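Local coordinates for inner membrane lipoprotein (Salmonella enterica subsp. enterica serovar typhimurium str. lt2, PDB 4C47), which assists biogenesis of the trimeric autotransporter adhesin SadA as a homotrimeric inner membrane lipoprotein and is required for proper surface expression of that adhesin, at the interface of chains A and B. Numbering follows the deposited sequence. Chains: chain A/B, Inner membrane lipoprotein.

Contact 1: the interface of chains A and B. Residues chain A 60, 63-64, 67; chain B 59-60, 62-63, 66-67.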
loop_
_atom_site.group_PDB
_atom_site.type_symbol
_atom_site.label_atom_id
_atom_site.label_comp_id
_atom_site.label_asym_id
_atom_site.label_seq_id
_atom_site.Cartn_x
_atom_site.Cartn_y
_atom_site.Cartn_z
ATOM N N VAL A 60 3.431 -2.896 -4.418
ATOM C CA VAL A 60 2.125 -2.284 -4.199
ATOM C C VAL A 60 0.985 -3.241 -4.555
ATOM O O VAL A 60 -0.011 -3.330 -3.833
ATOM C CB VAL A 60 1.993 -0.965 -4.987
ATOM C CG1 VAL A 60 0.601 -0.388 -4.844
ATOM C CG2 VAL A 60 3.036 0.037 -4.513
ATOM N N VAL A 63 0.677 -5.893 -1.694
ATOM C CA VAL A 63 0.132 -5.283 -0.482
ATOM C C VAL A 63 -1.372 -5.000 -0.610
ATOM O O VAL A 63 -2.175 -5.372 0.267
ATOM C CB VAL A 63 0.912 -4.004 -0.103
ATOM C CG1 VAL A 63 0.115 -3.152 0.860
ATOM C CG2 VAL A 63 2.267 -4.365 0.495
ATOM N N GLU A 64 -1.752 -4.372 -1.720
ATOM C CA GLU A 64 -3.156 -4.082 -1.988
ATOM C C GLU A 64 -3.997 -5.359 -2.075
ATOM O O GLU A 64 -5.145 -5.380 -1.622
ATOM C CB GLU A 64 -3.316 -3.255 -3.266
ATOM C CG GLU A 64 -4.707 -2.651 -3.431
ATOM C CD GLU A 64 -5.121 -2.508 -4.884
ATOM O OE1 GLU A 64 -4.272 -2.735 -5.770
ATOM O OE2 GLU A 64 -6.299 -2.174 -5.141
ATOM N N GLN A 67 -4.710 -6.483 1.408
ATOM C CA GLN A 67 -5.764 -5.683 2.028
ATOM C C GLN A 67 -7.183 -6.107 1.622
ATOM O O GLN A 67 -8.147 -5.814 2.333
ATOM C CB GLN A 67 -5.561 -4.191 1.759
ATOM C CG GLN A 67 -4.569 -3.521 2.692
ATOM C CD GLN A 67 -4.710 -2.010 2.698
ATOM O OE1 GLN A 67 -5.500 -1.448 1.940
ATOM N NE2 GLN A 67 -3.947 -1.345 3.561
ATOM N N VAL B 59 -3.039 4.376 -5.896
ATOM C CA VAL B 59 -3.307 3.145 -5.147
ATOM C C VAL B 59 -2.759 3.180 -3.714
ATOM O O VAL B 59 -3.463 2.850 -2.738
ATOM C CB VAL B 59 -2.729 1.914 -5.878
ATOM C CG1 VAL B 59 -2.867 0.668 -5.021
ATOM C CG2 VAL B 59 -3.417 1.719 -7.226
ATOM N N VAL B 60 -1.496 3.577 -3.601
ATOM C CA VAL B 60 -0.812 3.645 -2.315
ATOM C C VAL B 60 -1.572 4.502 -1.304
ATOM O O VAL B 60 -1.640 4.157 -0.118
ATOM C CB VAL B 60 0.645 4.131 -2.485
ATOM C CG1 VAL B 60 1.131 4.867 -1.245
ATOM C CG2 VAL B 60 1.543 2.950 -2.807
ATOM N N ARG B 62 -4.941 4.984 -1.056
ATOM C CA ARG B 62 -6.038 4.181 -0.522
ATOM C C ARG B 62 -5.550 3.075 0.407
ATOM O O ARG B 62 -6.199 2.775 1.408
ATOM C CB ARG B 62 -6.887 3.584 -1.644
ATOM C CG ARG B 62 -7.881 4.557 -2.256
ATOM C CD ARG B 62 -8.891 3.820 -3.115
ATOM N NE ARG B 62 -8.229 2.856 -3.986
ATOM C CZ ARG B 62 -7.672 3.166 -5.152
ATOM N NH1 ARG B 62 -7.701 4.417 -5.589
ATOM N NH2 ARG B 62 -7.085 2.226 -5.880
ATOM N N VAL B 63 -4.411 2.472 0.078
ATOM C CA VAL B 63 -3.841 1.442 0.947
ATOM C C VAL B 63 -3.511 1.988 2.342
ATOM O O VAL B 63 -3.909 1.409 3.368
ATOM C CB VAL B 63 -2.584 0.809 0.317
ATOM C CG1 VAL B 63 -1.856 -0.060 1.327
ATOM C CG2 VAL B 63 -2.962 0.001 -0.915
ATOM N N LYS B 66 -6.261 2.853 4.580
ATOM C CA LYS B 66 -6.985 1.651 4.967
ATOM C C LYS B 66 -6.314 0.926 6.121
ATOM O O LYS B 66 -6.993 0.469 7.043
ATOM C CB LYS B 66 -7.138 0.703 3.783
ATOM C CG LYS B 66 -8.456 0.837 3.061
ATOM C CD LYS B 66 -8.639 -0.305 2.089
ATOM C CE LYS B 66 -10.004 -0.264 1.442
ATOM N NZ LYS B 66 -10.111 -1.335 0.420
ATOM N N GLN B 67 -4.988 0.809 6.074
ATOM C CA GLN B 67 -4.261 0.238 7.209
ATOM C C GLN B 67 -4.453 1.145 8.425
ATOM O O GLN B 67 -4.368 0.704 9.587
ATOM C CB GLN B 67 -2.775 0.087 6.890
ATOM C CG GLN B 67 -2.035 -0.853 7.828
ATOM C CD GLN B 67 -2.430 -2.303 7.626
ATOM O OE1 GLN B 67 -2.949 -2.675 6.572
ATOM N NE2 GLN B 67 -2.189 -3.131 8.637
#
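Helix 8-71 of chain A lies against helix 8-71 of chain B near the C-terminal end of the trimeric coiled coil. Layers of valine come first and a glutamine layer follows, a compact example of an apolar core that admits a polar residue by giving it a backbone partner. A:Val60 spreads its two methyls over neighbouring valines: CG1, anti to the backbone N (chi1 176°), crosses B:Val59 obliquely and meets its CG1 at 3.6 Å, while CG2 meets CG2 of B:Val60 at 3.7 Å, with the side chains nearly at a right angle. One layer on, A:Val63 and B:Val63 also cross at about a right angle, CG1 to CG1 at 3.7 Å. A:Glu64, bent at chi2 (-149°), flanks this core, its carboxylate carbon CD lying 3.9 Å from CG1 of B:Val59. The guanidinium of B:Arg62 lies near but not in contact and may favour its ionised form. A:Gln67 extends beyond CG and lays its amide obliquely across B:Val63 and B:Lys66. OE1 of A:Gln67 rests 3.3 Å from CB of B:Lys66, and its NE2 gives a hydrogen bond of 2.8 Å to the backbone O of B:Val63, nearly straight (167° at H), with the acceptor in the amide plane but the donor above the carbonyl plane.

Contact 2: the interface of chains A and B. Residues chain A 89, 116-118, 192-193; chain B 84, 93, 113-115, 160-161, 163.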
loop_
_atom_site.group_PDB
_atom_site.type_symbol
_atom_site.label_atom_id
_atom_site.label_comp_id
_atom_site.label_asym_id
_atom_site.label_seq_id
_atom_site.Cartn_x
_atom_site.Cartn_y
_atom_site.Cartn_z
ATOM N N ASN A 89 -14.447 -5.302 11.924
ATOM C CA ASN A 89 -15.418 -4.908 12.939
ATOM C C ASN A 89 -16.389 -6.032 13.260
ATOM O O ASN A 89 -16.656 -6.322 14.425
ATOM C CB ASN A 89 -16.202 -3.674 12.493
ATOM C CG ASN A 89 -15.322 -2.458 12.307
ATOM O OD1 ASN A 89 -14.215 -2.390 12.837
ATOM N ND2 ASN A 89 -15.819 -1.479 11.558
ATOM N N LEU A 116 -18.837 -12.887 17.055
ATOM C CA LEU A 116 -18.635 -11.981 18.179
ATOM C C LEU A 116 -19.446 -12.419 19.401
ATOM O O LEU A 116 -20.194 -13.395 19.346
ATOM C CB LEU A 116 -19.008 -10.554 17.779
ATOM C CG LEU A 116 -18.353 -10.021 16.500
ATOM C CD1 LEU A 116 -18.738 -8.567 16.258
ATOM C CD2 LEU A 116 -16.837 -10.180 16.554
ATOM N N SER A 117 -19.292 -11.683 20.497
ATOM C CA SER A 117 -19.925 -12.029 21.765
ATOM C C SER A 117 -21.228 -11.265 21.998
ATOM O O SER A 117 -21.923 -11.504 22.983
ATOM C CB SER A 117 -18.963 -11.765 22.922
ATOM O OG SER A 117 -18.614 -10.392 22.992
ATOM N N ILE A 118 -21.549 -10.341 21.098
ATOM C CA ILE A 118 -22.805 -9.603 21.175
ATOM C C ILE A 118 -23.606 -9.786 19.887
ATOM O O ILE A 118 -23.025 -9.981 18.817
ATOM C CB ILE A 118 -22.575 -8.098 21.455
ATOM C CG1 ILE A 118 -21.711 -7.465 20.363
ATOM C CG2 ILE A 118 -21.935 -7.904 22.819
ATOM C CD1 ILE A 118 -21.577 -5.965 20.497
ATOM N N PHE A 192 -25.695 -2.960 17.221
ATOM C CA PHE A 192 -25.100 -3.819 18.239
ATOM C C PHE A 192 -25.946 -3.807 19.503
ATOM O O PHE A 192 -26.482 -2.764 19.885
ATOM C CB PHE A 192 -23.686 -3.352 18.592
ATOM C CG PHE A 192 -22.710 -3.443 17.458
ATOM C CD1 PHE A 192 -22.017 -4.618 17.213
ATOM C CD2 PHE A 192 -22.470 -2.348 16.647
ATOM C CE1 PHE A 192 -21.112 -4.701 16.173
ATOM C CE2 PHE A 192 -21.568 -2.424 15.607
ATOM C CZ PHE A 192 -20.887 -3.603 15.369
ATOM N N ASP A 193 -26.059 -4.962 20.153
ATOM C CA ASP A 193 -26.731 -5.049 21.447
ATOM C C ASP A 193 -26.468 -6.388 22.130
ATOM O O ASP A 193 -26.343 -6.458 23.353
ATOM C CB ASP A 193 -28.236 -4.817 21.303
ATOM C CG ASP A 193 -28.813 -4.033 22.465
ATOM O OD1 ASP A 193 -28.050 -3.285 23.112
ATOM O OD2 ASP A 193 -30.027 -4.159 22.730
ATOM N N ILE B 84 -16.202 1.129 16.804
ATOM C CA ILE B 84 -15.442 -0.097 17.027
ATOM C C ILE B 84 -13.949 0.202 17.195
ATOM O O ILE B 84 -13.401 1.062 16.503
ATOM C CB ILE B 84 -15.626 -1.091 15.851
ATOM C CG1 ILE B 84 -17.101 -1.459 15.670
ATOM C CG2 ILE B 84 -14.797 -2.351 16.068
ATOM C CD1 ILE B 84 -17.605 -2.491 16.654
ATOM N N ALA B 93 -16.326 -2.866 21.331
ATOM C CA ALA B 93 -17.373 -2.013 20.775
ATOM C C ALA B 93 -17.771 -0.952 21.792
ATOM O O ALA B 93 -17.898 -1.229 22.979
ATOM C CB ALA B 93 -18.578 -2.834 20.357
ATOM N N VAL B 113 -17.685 -2.810 25.378
ATOM C CA VAL B 113 -17.948 -4.239 25.467
ATOM C C VAL B 113 -16.890 -5.047 24.729
ATOM O O VAL B 113 -16.523 -4.734 23.590
ATOM C CB VAL B 113 -19.367 -4.604 24.974
ATOM C CG1 VAL B 113 -19.554 -4.199 23.522
ATOM C CG2 VAL B 113 -19.617 -6.088 25.150
ATOM N N ASN B 114 -16.392 -6.074 25.414
ATOM C CA ASN B 114 -15.421 -7.014 24.871
ATOM C C ASN B 114 -16.082 -7.950 23.865
ATOM O O ASN B 114 -16.991 -8.706 24.211
ATOM C CB ASN B 114 -14.800 -7.822 26.016
ATOM C CG ASN B 114 -13.834 -8.891 25.538
ATOM O OD1 ASN B 114 -13.355 -8.860 24.406
ATOM N ND2 ASN B 114 -13.537 -9.842 26.413
ATOM N N LEU B 115 -15.618 -7.895 22.620
ATOM C CA LEU B 115 -16.184 -8.699 21.539
ATOM C C LEU B 115 -15.649 -10.127 21.520
ATOM O O LEU B 115 -16.115 -10.958 20.738
ATOM C CB LEU B 115 -15.917 -8.032 20.189
ATOM C CG LEU B 115 -16.497 -6.628 20.026
ATOM C CD1 LEU B 115 -16.161 -6.060 18.653
ATOM C CD2 LEU B 115 -17.999 -6.649 20.254
ATOM N N PRO B 160 -16.752 -10.905 28.647
ATOM C CA PRO B 160 -17.225 -11.150 27.279
ATOM C C PRO B 160 -18.703 -10.814 27.102
ATOM O O PRO B 160 -19.547 -11.395 27.786
ATOM C CB PRO B 160 -17.030 -12.661 27.098
ATOM C CG PRO B 160 -16.060 -13.066 28.148
ATOM C CD PRO B 160 -16.268 -12.137 29.295
ATOM N N GLY B 161 -19.003 -9.886 26.200
ATOM C CA GLY B 161 -20.377 -9.591 25.838
ATOM C C GLY B 161 -21.108 -8.678 26.803
ATOM O O GLY B 161 -22.277 -8.352 26.591
ATOM N N TRP B 163 -21.694 -5.126 28.329
ATOM C CA TRP B 163 -21.519 -3.683 28.212
ATOM C C TRP B 163 -21.134 -3.095 29.564
ATOM O O TRP B 163 -21.859 -3.249 30.547
ATOM C CB TRP B 163 -22.798 -3.023 27.692
ATOM C CG TRP B 163 -23.079 -3.285 26.239
ATOM C CD1 TRP B 163 -23.922 -4.228 25.719
ATOM C CD2 TRP B 163 -22.518 -2.588 25.115
ATOM N NE1 TRP B 163 -23.921 -4.161 24.345
ATOM C CE2 TRP B 163 -23.067 -3.163 23.950
ATOM C CE3 TRP B 163 -21.606 -1.536 24.983
ATOM C CZ2 TRP B 163 -22.733 -2.719 22.670
ATOM C CZ3 TRP B 163 -21.277 -1.097 23.710
ATOM C CH2 TRP B 163 -21.840 -1.687 22.572
#
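The globular C-terminal beta-sandwich domains meet here: loop 116-118, strand 191-192 and the last modelled residue of A face strands 82-86 and 105-114 of B, B:Leu115 just after the latter, and the loop preceding strand 164-171. A:Ser117 supplies the main polar clasp: its hydroxyl OG, turned to the crowded position between backbone N and carbonyl carbon (chi1 62°), donates to the backbone O of B:Asn114 at 2.6 Å, in the carbonyl plane and on a lone pair. Next to it, A:Ile118 carries the apolar part by dividing its branches. CG1 of A:Ile118 also takes the crowded position (chi1 59°), so that CD1 reaches CD2 of B:Leu115 at 3.7 Å, the two side chains crossing obliquely, while CG2 meets CG2 of B:Val113 tip to tip at 3.8 Å and CA of B:Gly161 at the same 3.8 Å. Behind this group CG1 of B:Val113 lies against one face of the B:Trp163 indole, near its rim. Farther along, CD1 of B:Ile84 touches the ring tip CZ of A:Phe192 at 3.7 Å, while its other branch, CG2, lies 3.3 Å from the amide OD1 of A:Asn89. Because the coiled coil holds the trimer together, this patch may serve chiefly to steady the domains against each other.

Contact 3: the interface of chains A and B. Residues chain A 46, 49-50, 53; chain B 42, 45-46, 49.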
loop_
_atom_site.group_PDB
_atom_site.type_symbol
_atom_site.label_atom_id
_atom_site.label_comp_id
_atom_site.label_asym_id
_atom_site.label_seq_id
_atom_site.Cartn_x
_atom_site.Cartn_y
_atom_site.Cartn_z
ATOM N N GLN A 46 17.122 7.008 -16.657
ATOM C CA GLN A 46 15.812 6.537 -17.081
ATOM C C GLN A 46 15.725 5.017 -17.006
ATOM O O GLN A 46 14.705 4.474 -16.575
ATOM C CB GLN A 46 15.459 7.026 -18.487
ATOM C CG GLN A 46 13.987 6.847 -18.828
ATOM C CD GLN A 46 13.591 7.539 -20.113
ATOM O OE1 GLN A 46 13.984 7.122 -21.202
ATOM N NE2 GLN A 46 12.807 8.607 -19.994
ATOM N N ILE A 49 15.197 4.202 -13.496
ATOM C CA ILE A 49 13.833 4.567 -13.122
ATOM C C ILE A 49 12.811 3.517 -13.560
ATOM O O ILE A 49 11.930 3.146 -12.787
ATOM C CB ILE A 49 13.443 5.963 -13.667
ATOM C CG1 ILE A 49 14.173 7.060 -12.889
ATOM C CG2 ILE A 49 11.939 6.182 -13.575
ATOM C CD1 ILE A 49 13.915 8.455 -13.415
ATOM N N ILE A 50 12.940 3.035 -14.791
ATOM C CA ILE A 50 12.065 1.986 -15.300
ATOM C C ILE A 50 12.132 0.754 -14.407
ATOM O O ILE A 50 11.093 0.232 -13.961
ATOM C CB ILE A 50 12.431 1.612 -16.747
ATOM C CG1 ILE A 50 12.185 2.804 -17.679
ATOM C CG2 ILE A 50 11.637 0.399 -17.207
ATOM C CD1 ILE A 50 12.635 2.578 -19.104
ATOM N N THR A 53 10.588 1.498 -10.827
ATOM C CA THR A 53 9.139 1.633 -10.923
ATOM C C THR A 53 8.490 0.263 -11.067
ATOM O O THR A 53 7.469 -0.014 -10.429
ATOM C CB THR A 53 8.723 2.523 -12.110
ATOM O OG1 THR A 53 9.556 3.686 -12.153
ATOM C CG2 THR A 53 7.275 2.948 -11.973
ATOM N N LEU B 42 13.340 9.714 -25.035
ATOM C CA LEU B 42 13.288 10.046 -23.611
ATOM C C LEU B 42 11.935 10.617 -23.192
ATOM O O LEU B 42 11.370 10.214 -22.173
ATOM C CB LEU B 42 14.409 11.026 -23.247
ATOM C CG LEU B 42 15.834 10.469 -23.272
ATOM C CD1 LEU B 42 16.860 11.586 -23.140
ATOM C CD2 LEU B 42 16.016 9.441 -22.166
ATOM N N GLN B 45 9.046 7.770 -23.337
ATOM C CA GLN B 45 9.226 6.843 -22.217
ATOM C C GLN B 45 8.894 7.512 -20.879
ATOM O O GLN B 45 8.270 6.901 -20.002
ATOM C CB GLN B 45 10.646 6.272 -22.197
ATOM C CG GLN B 45 10.933 5.325 -23.352
ATOM C CD GLN B 45 12.412 5.039 -23.527
ATOM O OE1 GLN B 45 12.838 4.519 -24.559
ATOM N NE2 GLN B 45 13.206 5.378 -22.518
ATOM N N GLN B 46 9.281 8.777 -20.741
ATOM C CA GLN B 46 9.033 9.516 -19.507
ATOM C C GLN B 46 7.552 9.820 -19.295
ATOM O O GLN B 46 7.080 9.826 -18.161
ATOM C CB GLN B 46 9.860 10.798 -19.472
ATOM C CG GLN B 46 9.936 11.450 -18.106
ATOM C CD GLN B 46 11.070 12.444 -18.015
ATOM O OE1 GLN B 46 10.860 13.653 -18.089
ATOM N NE2 GLN B 46 12.286 11.937 -17.863
ATOM N N ILE B 49 6.218 6.587 -17.925
ATOM C CA ILE B 49 6.640 6.462 -16.529
ATOM C C ILE B 49 5.817 7.343 -15.590
ATOM O O ILE B 49 5.361 6.885 -14.542
ATOM C CB ILE B 49 8.136 6.787 -16.359
ATOM C CG1 ILE B 49 8.990 5.732 -17.064
ATOM C CG2 ILE B 49 8.502 6.871 -14.885
ATOM C CD1 ILE B 49 10.468 6.074 -17.117
#
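Tight packing in this stretch of the coiled coil is carried by isoleucines and by one glutamine that reaches across to the partner helix. B:Ile49, with CG1 anti to the carbonyl carbon (chi1 -67°), sends CD1 between two side chains of chain A: it meets CG1 of A:Ile50 at 3.7 Å and CG2 of A:Ile49 at 3.8 Å. CG2 of B:Ile49 faces CG2 of A:Ile49 at 3.7 Å, and B:Ile49 crosses both isoleucines at about a right angle. A:Gln46, with CG anti to the backbone N (chi1 -166°) and an extended chain, passes obliquely over B:Leu42, its amide carbon CD 3.7 Å from the CD2 methyl. This position brings NE2 of A:Gln46 to the backbone O of B:Leu42 at 3.1 Å, a fairly straight hydrogen bond lying in both the amide and carbonyl planes and using a carbonyl lone pair. CB of B:Gln45 packs against the same amide, 3.8 Å from CD of A:Gln46. The looser side lies around B:Gln46 and A:Thr53, which bury little; A:Thr53 turns back to its own helix, OG1 bonding to the backbone O of A:Ile49 at 2.5 Å. Both segments belong to helix 8-71, in the part of the parallel coiled coil nearer the globular domains than the N-terminus.

Contact 4: the interface of chains A and B. Residues chain A 6-8, 11; chain B 4-6, 10-11, 14.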
loop_
_atom_site.group_PDB
_atom_site.type_symbol
_atom_site.label_atom_id
_atom_site.label_comp_id
_atom_site.label_asym_id
_atom_site.label_seq_id
_atom_site.Cartn_x
_atom_site.Cartn_y
_atom_site.Cartn_z
ATOM N N ALA A 6 38.818 42.245 -56.023
ATOM C CA ALA A 6 37.929 42.453 -54.891
ATOM C C ALA A 6 38.286 43.719 -54.126
ATOM O O ALA A 6 39.456 44.078 -53.999
ATOM C CB ALA A 6 37.962 41.250 -53.961
ATOM N N ASP A 7 37.263 44.391 -53.616
ATOM C CA ASP A 7 37.447 45.592 -52.816
ATOM C C ASP A 7 37.932 45.238 -51.406
ATOM O O ASP A 7 37.390 44.346 -50.754
ATOM C CB ASP A 7 36.136 46.385 -52.776
ATOM C CG ASP A 7 36.118 47.447 -51.692
ATOM O OD1 ASP A 7 37.125 48.166 -51.532
ATOM O OD2 ASP A 7 35.086 47.557 -50.994
ATOM N N LYS A 8 38.963 45.953 -50.962
ATOM C CA LYS A 8 39.607 45.759 -49.664
ATOM C C LYS A 8 38.619 45.787 -48.494
ATOM O O LYS A 8 38.562 44.852 -47.685
ATOM C CB LYS A 8 40.667 46.852 -49.477
ATOM C CG LYS A 8 41.588 46.686 -48.280
ATOM C CD LYS A 8 42.659 45.638 -48.534
ATOM C CE LYS A 8 43.815 45.788 -47.556
ATOM N NZ LYS A 8 44.426 47.145 -47.639
ATOM N N VAL A 11 36.220 42.917 -48.206
ATOM C CA VAL A 11 36.948 41.759 -47.693
ATOM C C VAL A 11 37.151 41.841 -46.180
ATOM O O VAL A 11 37.028 40.835 -45.480
ATOM C CB VAL A 11 38.297 41.554 -48.429
ATOM C CG1 VAL A 11 39.344 40.939 -47.506
ATOM C CG2 VAL A 11 38.090 40.688 -49.662
ATOM N N TYR B 4 43.677 49.677 -51.829
ATOM C CA TYR B 4 42.468 49.673 -52.643
ATOM C C TYR B 4 41.999 48.254 -52.943
ATOM O O TYR B 4 40.801 47.970 -52.937
ATOM C CB TYR B 4 42.701 50.432 -53.951
ATOM N N PHE B 5 42.951 47.364 -53.207
ATOM C CA PHE B 5 42.636 45.986 -53.566
ATOM C C PHE B 5 42.867 45.030 -52.400
ATOM O O PHE B 5 43.777 45.226 -51.594
ATOM C CB PHE B 5 43.477 45.537 -54.764
ATOM C CG PHE B 5 43.217 46.319 -56.021
ATOM C CD1 PHE B 5 42.008 46.965 -56.220
ATOM C CD2 PHE B 5 44.184 46.402 -57.006
ATOM C CE1 PHE B 5 41.771 47.681 -57.379
ATOM C CE2 PHE B 5 43.952 47.114 -58.163
ATOM C CZ PHE B 5 42.743 47.755 -58.349
ATOM N N ALA B 6 42.036 43.996 -52.321
ATOM C CA ALA B 6 42.179 42.967 -51.301
ATOM C C ALA B 6 43.418 42.119 -51.566
ATOM O O ALA B 6 43.781 41.882 -52.718
ATOM C CB ALA B 6 40.944 42.091 -51.268
ATOM N N LEU B 10 45.424 36.631 -47.935
ATOM C CA LEU B 10 44.382 36.789 -46.924
ATOM C C LEU B 10 43.095 36.099 -47.358
ATOM O O LEU B 10 42.443 35.411 -46.567
ATOM C CB LEU B 10 44.108 38.276 -46.692
ATOM C CG LEU B 10 43.029 38.656 -45.676
ATOM C CD1 LEU B 10 43.437 38.241 -44.268
ATOM C CD2 LEU B 10 42.741 40.148 -45.736
ATOM N N VAL B 11 42.745 36.288 -48.626
ATOM C CA VAL B 11 41.540 35.715 -49.206
ATOM C C VAL B 11 41.620 34.189 -49.288
ATOM O O VAL B 11 40.641 33.490 -49.006
ATOM C CB VAL B 11 41.256 36.347 -50.585
ATOM C CG1 VAL B 11 40.333 35.478 -51.407
ATOM C CG2 VAL B 11 40.679 37.747 -50.411
ATOM N N MET B 14 41.070 32.935 -45.862
ATOM C CA MET B 14 39.645 33.053 -45.580
ATOM C C MET B 14 38.832 31.919 -46.208
ATOM O O MET B 14 37.902 31.403 -45.585
ATOM C CB MET B 14 39.111 34.422 -46.016
ATOM C CG MET B 14 39.418 35.534 -45.020
ATOM S SD MET B 14 38.841 37.165 -45.535
ATOM C CE MET B 14 37.114 36.833 -45.865
#
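A:Val11 forms the apolar centre where the coiled coil begins, its two methyls addressing different parts of chain B in the first turns of the parallel helices 8-71. CG2 of A:Val11 touches the CB methyl of B:Ala6 at 3.6 Å and, more loosely, CG2 of B:Val11 at 4.0 Å, the two valines crossing at about a right angle. CG1 of A:Val11 meets CD2 of B:Leu10 at 3.9 Å as the side chains slide past each other in opposite directions; B:Leu10 reaches there with CG anti to its backbone N (chi1 179°). B:Met14, bent at chi3, brings its terminal methyl only loosely towards the backbone of A:Val11. Outward from this cluster the helices give way to extended N-terminal segments that pair backbone to backbone. The amide N of B:Ala6 donates to the carbonyl O of A:Ala6 at 3.1 Å, nearly straight (165° at H) although the donor stands above the carbonyl plane. An antiparallel beta bridge joins A:Asp7 to B:Phe5, so the strand-like tails run against each other although the helices that follow are parallel. A:Lys8 covers this pairing with its aliphatic part: bent at chi2 (77°), it lays CD alongside B:Ala6, 3.9 Å from that residue's CA. At the rim, the backbone N of A:Lys8, in the first turn of its helix, makes a weak hydrogen bond of 3.4 Å to the backbone O of B:Tyr4.

Contacts 1 and 3 lie within helices 8-71, contact 4 spans their start and the tails before it, and contact 2 joins the globular domains beyond. Between C-alpha centres, contacts 1 and 3 are about 23 Å apart, contacts 3 and 4 about 57 Å, and contacts 1 and 2 about 28 Å; contacts 2 and 4 mark the extremes at about 106 Å. Contacts 1 and 3 share one device, a glutamine of chain A whose side-chain NE2 donates to a backbone carbonyl of chain B, at the position four residues earlier in the sequence. It may thus help to set the helix register along the stalk.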